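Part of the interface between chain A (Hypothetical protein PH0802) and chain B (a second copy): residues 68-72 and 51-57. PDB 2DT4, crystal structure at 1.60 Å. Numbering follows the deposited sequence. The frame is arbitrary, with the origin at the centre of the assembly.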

# COMPACT_ATOMS: atom_id res chain seq x y z
N GLY A 68 -1.99 -21.78 8.55
CA GLY A 68 -3.38 -21.55 8.22
C GLY A 68 -3.57 -20.31 7.36
O GLY A 68 -2.62 -19.77 6.80
N SER A 69 -4.81 -19.91 7.21
CA SER A 69 -5.18 -18.79 6.36
C SER A 69 -5.02 -17.47 7.11
O SER A 69 -5.46 -17.31 8.23
N TYR A 70 -4.35 -16.54 6.44
CA TYR A 70 -4.24 -15.17 6.90
C TYR A 70 -4.75 -14.24 5.82
O TYR A 70 -4.41 -14.40 4.63
N GLU A 71 -5.53 -13.25 6.22
CA GLU A 71 -5.92 -12.19 5.29
C GLU A 71 -4.66 -11.40 4.88
O GLU A 71 -3.86 -10.95 5.73
N LEU A 72 -4.47 -11.26 3.57
CA LEU A 72 -3.35 -10.50 3.02
C LEU A 72 -3.82 -9.05 2.97
O LEU A 72 -4.48 -8.63 2.04
N ILE B 51 -14.11 -5.06 10.37
CA ILE B 51 -13.19 -5.83 9.52
C ILE B 51 -13.69 -7.27 9.42
O ILE B 51 -14.45 -7.73 10.27
N GLY B 52 -13.24 -7.95 8.40
CA GLY B 52 -13.62 -9.32 8.12
C GLY B 52 -12.45 -10.26 7.90
O GLY B 52 -11.44 -9.90 7.30
N TYR B 53 -12.60 -11.49 8.41
CA TYR B 53 -11.70 -12.61 8.18
C TYR B 53 -12.54 -13.71 7.54
O TYR B 53 -13.55 -14.14 8.13
N PHE B 54 -12.19 -14.16 6.35
CA PHE B 54 -13.05 -15.11 5.64
C PHE B 54 -12.91 -16.51 6.25
O PHE B 54 -11.80 -16.98 6.48
N LEU B 55 -14.06 -17.15 6.45
CA LEU B 55 -14.14 -18.51 6.96
C LEU B 55 -14.51 -19.42 5.81
O LEU B 55 -15.67 -19.48 5.39
N GLU B 56 -13.52 -20.11 5.29
CA GLU B 56 -13.64 -20.88 4.06
C GLU B 56 -14.68 -21.99 4.21
O GLU B 56 -15.48 -22.23 3.29
N GLU B 57 -14.68 -22.64 5.36
CA GLU B 57 -15.64 -23.73 5.59
C GLU B 57 -17.08 -23.23 5.61
O GLU B 57 -17.98 -23.93 5.13

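Two strands run side by side here without a single backbone-to-backbone hydrogen bond: each direct hydrogen bond across the contact joins a side chain of one copy to the backbone of the other. The strand axes come no closer than 7.3 Å, with an angle of 140° between their directions, so the chains are too far apart for ordinary sheet pairing, and long polar side chains span the gap.

Glu71(A) makes the first of these links. Its CA-to-CB bond points toward chain B, and with chi1 and chi2 both m and chi3 at 154° the carboxylate reaches the backbone of the facing strand. The amide N of Phe54(B) donates to OE1 of Glu71(A) at 2.8 Å, and the N-H...O angle of 171° makes the bond nearly straight. A glutamate suits this place because it combines the length to cross the gap with an acceptor at its tip. Although the residue is buried, its charge is not left unsatisfied: both carboxylate oxygens also have hydrogen bonds elsewhere in the structure. Water 2 adds a further link, donating to OE1 of Glu71(A) and to O of Phe54(B), each at 2.9 Å, so that the NH and the carbonyl of one residue are both tied to the same carboxylate oxygen, one directly and one through water.

Tyr53(B) makes the second link, in the other direction. Its CA-to-CB bond points sideways, but with chi1 t and chi2 at 87° the ring extends until its hydroxyl OH donates to O of Ser69(A) at 2.7 Å. Tyrosine offers both a flat apolar surface and a donor at its far end. The carbonyl O of Ser69(A) and CA of Tyr70(A) lie at the ring edge, near its plane, while the aliphatic part of Glu71(A) packs against the ring, its CG 3.8 Å from CD1 of Tyr53(B).

Ser69(A), chi1 m, also points toward chain B. OG of Ser69(A) and OE2 of Glu56(B) are 4.5 Å apart, and water 1 bridges them: it lies 2.7 Å from OG of Ser69(A) and donates to OE2 of Glu56(B), also at 2.7 Å. A serine suits this place because its hydroxyl can hydrogen-bond the water. Glu56(B), extended with chi1 and chi2 both t, thus joins the contact through solvent.

The remaining side chains contribute less. Phe54(B), chi1 t, has CB 3.5 Å from OE1 of Glu71(A), but its ring leads away, leaving its backbone as the polar partner. Tyr70(A), chi1 m, points away from chain B, as expected between two inward-pointing neighbours on a strand.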

# COMPACT_ATOMS: atom_id res chain seq x y z
CB SER A 69 -6.63 -18.93 5.90
OG SER A 69 -6.73 -20.06 5.05
CB TYR A 70 -2.78 -14.83 7.22
CG TYR A 70 -2.28 -15.33 8.55
CD1 TYR A 70 -1.95 -16.68 8.76
CD2 TYR A 70 -2.14 -14.45 9.61
CE1 TYR A 70 -1.48 -17.13 10.02
CE2 TYR A 70 -1.68 -14.88 10.86
CZ TYR A 70 -1.38 -16.21 11.05
OH TYR A 70 -0.94 -16.63 12.30
CB GLU A 71 -7.00 -11.24 5.87
CG GLU A 71 -8.33 -11.93 6.15
CD GLU A 71 -9.15 -12.26 4.91
OE1 GLU A 71 -9.97 -13.21 4.94
OE2 GLU A 71 -9.03 -11.57 3.87
CB LEU A 72 -3.00 -11.05 1.63
CG LEU A 72 -1.59 -10.91 1.01
CD1 LEU A 72 -1.58 -10.78 -0.49
CD2 LEU A 72 -0.52 -10.12 1.74
CB ILE B 51 -11.72 -5.74 10.04
CG1 ILE B 51 -11.63 -6.19 11.49
CG2 ILE B 51 -11.18 -4.34 9.80
CD1 ILE B 51 -10.22 -6.28 12.06
CB TYR B 53 -11.14 -13.09 9.51
CG TYR B 53 -10.28 -14.30 9.39
CD1 TYR B 53 -8.91 -14.20 9.12
CD2 TYR B 53 -10.82 -15.55 9.57
CE1 TYR B 53 -8.12 -15.33 9.01
CE2 TYR B 53 -10.07 -16.66 9.47
CZ TYR B 53 -8.69 -16.56 9.18
OH TYR B 53 -8.00 -17.74 9.10
CB PHE B 54 -12.72 -15.16 4.15
CG PHE B 54 -13.75 -15.84 3.32
CD1 PHE B 54 -14.97 -15.26 3.10
CD2 PHE B 54 -13.45 -17.04 2.72
CE1 PHE B 54 -15.93 -15.90 2.30
CE2 PHE B 54 -14.39 -17.67 1.93
CZ PHE B 54 -15.60 -17.09 1.73
CB LEU B 55 -15.17 -18.60 8.09
CG LEU B 55 -14.91 -17.76 9.33
CD1 LEU B 55 -16.14 -17.88 10.23
CD2 LEU B 55 -13.67 -18.23 10.04
CB GLU B 56 -12.26 -21.46 3.71
CG GLU B 56 -12.19 -22.09 2.34
CD GLU B 56 -10.81 -22.65 2.02
OE1 GLU B 56 -10.75 -23.62 1.25
OE2 GLU B 56 -9.78 -22.12 2.52
CB GLU B 57 -15.30 -24.49 6.88
CG GLU B 57 -13.96 -25.22 6.85
CD GLU B 57 -13.48 -25.69 8.23
OE1 GLU B 57 -13.32 -24.84 9.14
OE2 GLU B 57 -13.25 -26.90 8.41
O HOH W 1 -9.04 -19.73 3.65
O HOH W 2 -9.22 -15.97 5.63